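Side-chain contact in glutamic acid/alanine-rich protein (Trypanosoma congolense, PDB 2Y44), which is a surface protein of the parasite that probably forms part of the coat on the trypanosome cell: residues A46-R49 and A50-K53. Numbering follows the deposited sequence.
Sequences AVER and AKSK
The carboxylate of E48 and the ammonium group of K51, one turn apart on helix 18-53 of the ectodomain, form a salt bridge. K51 NZ meets E48 OE2 at 2.9 Å on the syn side, 16° out of the carboxylate plane, and makes a weaker bond to OE1 at 3.3 Å, so one ammonium group spans both oxygens. The two side chains run alongside each other and point the same way. Two bends permit this: E48 folds at chi2 (-57°), while K51 runs back over V47 as far as CD and then turns at chi3 (81°), which swings CE and NZ across to the carboxylate. On the way, the lysine methylenes do apolar work, CD resting 3.6 Å from V47 CG1. The valine branch lies there because CG1 is anti to the backbone N. A long, flexible lysine suits this place, since its stem can cover a hydrophobic neighbour while its charge stays with the glutamate.

S52 adds a second link. Its OG donates to E48 O at 3.1 Å, and its own N reaches the same oxygen at 3.0 Å from the opposite face of the carbonyl plane. A short hydroxyl side chain is able to fold back in this way onto the backbone four residues earlier. The same i to i+4 bonds run from A50 N to A46 O, K51 N to V47 O (2.9 Å) and K53 N to R49 O, the last at the end of the helix.

Beneath this polar surface, V47 packs on A60, T61 and A64 of helix 57-107, and A50 on V57. V47 and A50 thus lie on the buried side of a helical hairpin, within a predicted coiled coil, where the lone methyl of A50 suits close packing on V57. On the exposed face, by contrast, the ion pair and the serine hydroxyl tie successive turns together, and the salt bridge probably offsets part of each charge where the helix meets solvent.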
ATOM      1  N   ALA A  46      31.598  13.511  -3.294  1.00 16.35           N
ATOM      2  CA  ALA A  46      32.814  12.690  -3.270  1.00 14.87           C
ATOM      3  C   ALA A  46      33.568  12.789  -4.615  1.00 14.79           C
ATOM      4  O   ALA A  46      34.806  12.832  -4.629  1.00 15.14           O
ATOM      5  CB  ALA A  46      32.481  11.242  -2.912  1.00 14.92           C
ATOM      6  N   VAL A  47      32.843  12.858  -5.723  1.00 12.84           N
ATOM      7  CA  VAL A  47      33.456  13.069  -7.050  1.00 15.26           C
ATOM      8  C   VAL A  47      34.196  14.398  -7.138  1.00 13.93           C
ATOM      9  O   VAL A  47      35.332  14.465  -7.587  1.00 16.28           O
ATOM     10  CB  VAL A  47      32.418  13.043  -8.206  1.00 14.23           C
ATOM     11  CG1 VAL A  47      33.090  13.539  -9.494  1.00 18.73           C
ATOM     12  CG2 VAL A  47      31.833  11.642  -8.357  1.00 13.32           C
ATOM     13  N   GLU A  48      33.588  15.449  -6.619  1.00 13.59           N
ATOM     14  CA  GLU A  48      34.229  16.761  -6.656  1.00 14.76           C
ATOM     15  C   GLU A  48      35.438  16.829  -5.744  1.00 14.55           C
ATOM     16  O   GLU A  48      36.381  17.580  -6.027  1.00 15.75           O
ATOM     17  CB  GLU A  48      33.249  17.878  -6.252  1.00 14.34           C
ATOM     18  CG  GLU A  48      32.048  18.038  -7.207  1.00 14.38           C
ATOM     19  CD  GLU A  48      32.493  18.288  -8.597  1.00 15.64           C
ATOM     20  OE1 GLU A  48      33.508  18.979  -8.762  1.00 16.88           O
ATOM     21  OE2 GLU A  48      31.872  17.728  -9.543  1.00 21.09           O
ATOM     22  N   ARG A  49      35.361  16.158  -4.600  1.00 14.97           N
ATOM     23  CA  ARG A  49      36.494  16.097  -3.652  1.00 15.08           C
ATOM     24  C   ARG A  49      37.683  15.405  -4.333  1.00 15.08           C
ATOM     25  O   ARG A  49      38.843  15.846  -4.199  1.00 15.75           O
ATOM     26  CB  ARG A  49      36.093  15.335  -2.369  1.00 15.80           C
ATOM     27  CG  ARG A  49      34.988  16.112  -1.552  1.00 22.61           C
ATOM     28  CD  ARG A  49      35.579  17.006  -0.498  1.00 26.67           C
ATOM     29  NE  ARG A  49      34.646  17.996   0.092  1.00 23.96           N
ATOM     30  CZ  ARG A  49      33.806  17.723   1.080  1.00 22.24           C
ATOM     31  NH1 ARG A  49      33.710  16.458   1.514  1.00 26.51           N
ATOM     32  NH2 ARG A  49      33.085  18.696   1.660  1.00 15.28           N
ATOM     33  N   ALA A  50      37.362  14.355  -5.086  1.00 16.21           N
ATOM     34  CA  ALA A  50      38.348  13.590  -5.863  1.00 18.90           C
ATOM     35  C   ALA A  50      38.954  14.450  -6.956  1.00 18.84           C
ATOM     36  O   ALA A  50      40.177  14.465  -7.144  1.00 19.83           O
ATOM     37  CB  ALA A  50      37.687  12.321  -6.472  1.00 17.56           C
ATOM     38  N   LYS A  51      38.119  15.246  -7.610  1.00 18.10           N
ATOM     39  CA  LYS A  51      38.549  16.098  -8.706  1.00 19.58           C
ATOM     40  C   LYS A  51      39.526  17.162  -8.195  1.00 20.76           C
ATOM     41  O   LYS A  51      40.533  17.438  -8.824  1.00 19.18           O
ATOM     42  CB  LYS A  51      37.334  16.768  -9.353  1.00 20.14           C
ATOM     43  CG  LYS A  51      36.593  15.832 -10.321  1.00 21.67           C
ATOM     44  CD  LYS A  51      35.173  16.273 -10.539  1.00 27.54           C
ATOM     45  CE  LYS A  51      35.082  17.384 -11.549  1.00 33.07           C
ATOM     46  NZ  LYS A  51      33.641  17.679 -11.838  1.00 37.29           N
ATOM     47  N   SER A  52      39.191  17.800  -7.078  1.00 17.93           N
ATOM     48  CA  SER A  52      40.129  18.727  -6.412  1.00 19.94           C
ATOM     49  C   SER A  52      41.490  18.088  -6.132  1.00 19.36           C
ATOM     50  O   SER A  52      42.521  18.761  -6.255  1.00 22.07           O
ATOM     51  CB  SER A  52      39.533  19.249  -5.099  1.00 16.80           C
ATOM     52  OG  SER A  52      38.320  19.960  -5.377  1.00 17.23           O
ATOM     53  N   LYS A  53      41.470  16.856  -5.622  1.00 21.71           N
ATOM     54  CA  LYS A  53      42.681  16.120  -5.287  1.00 21.80           C
ATOM     55  C   LYS A  53      43.458  15.674  -6.546  1.00 24.36           C
ATOM     56  O   LYS A  53      44.661  15.406  -6.460  1.00 22.77           O
ATOM     57  CB  LYS A  53      42.360  14.895  -4.420  1.00 23.23           C
ATOM     58  CG  LYS A  53      41.837  15.187  -3.009  1.00 24.79           C
ATOM     59  CD  LYS A  53      42.910  15.803  -2.140  1.00 28.38           C
ATOM     60  CE  LYS A  53      42.504  15.716  -0.655  1.00 31.15           C
ATOM     61  NZ  LYS A  53      43.585  16.221   0.231  1.00 31.96           N
TER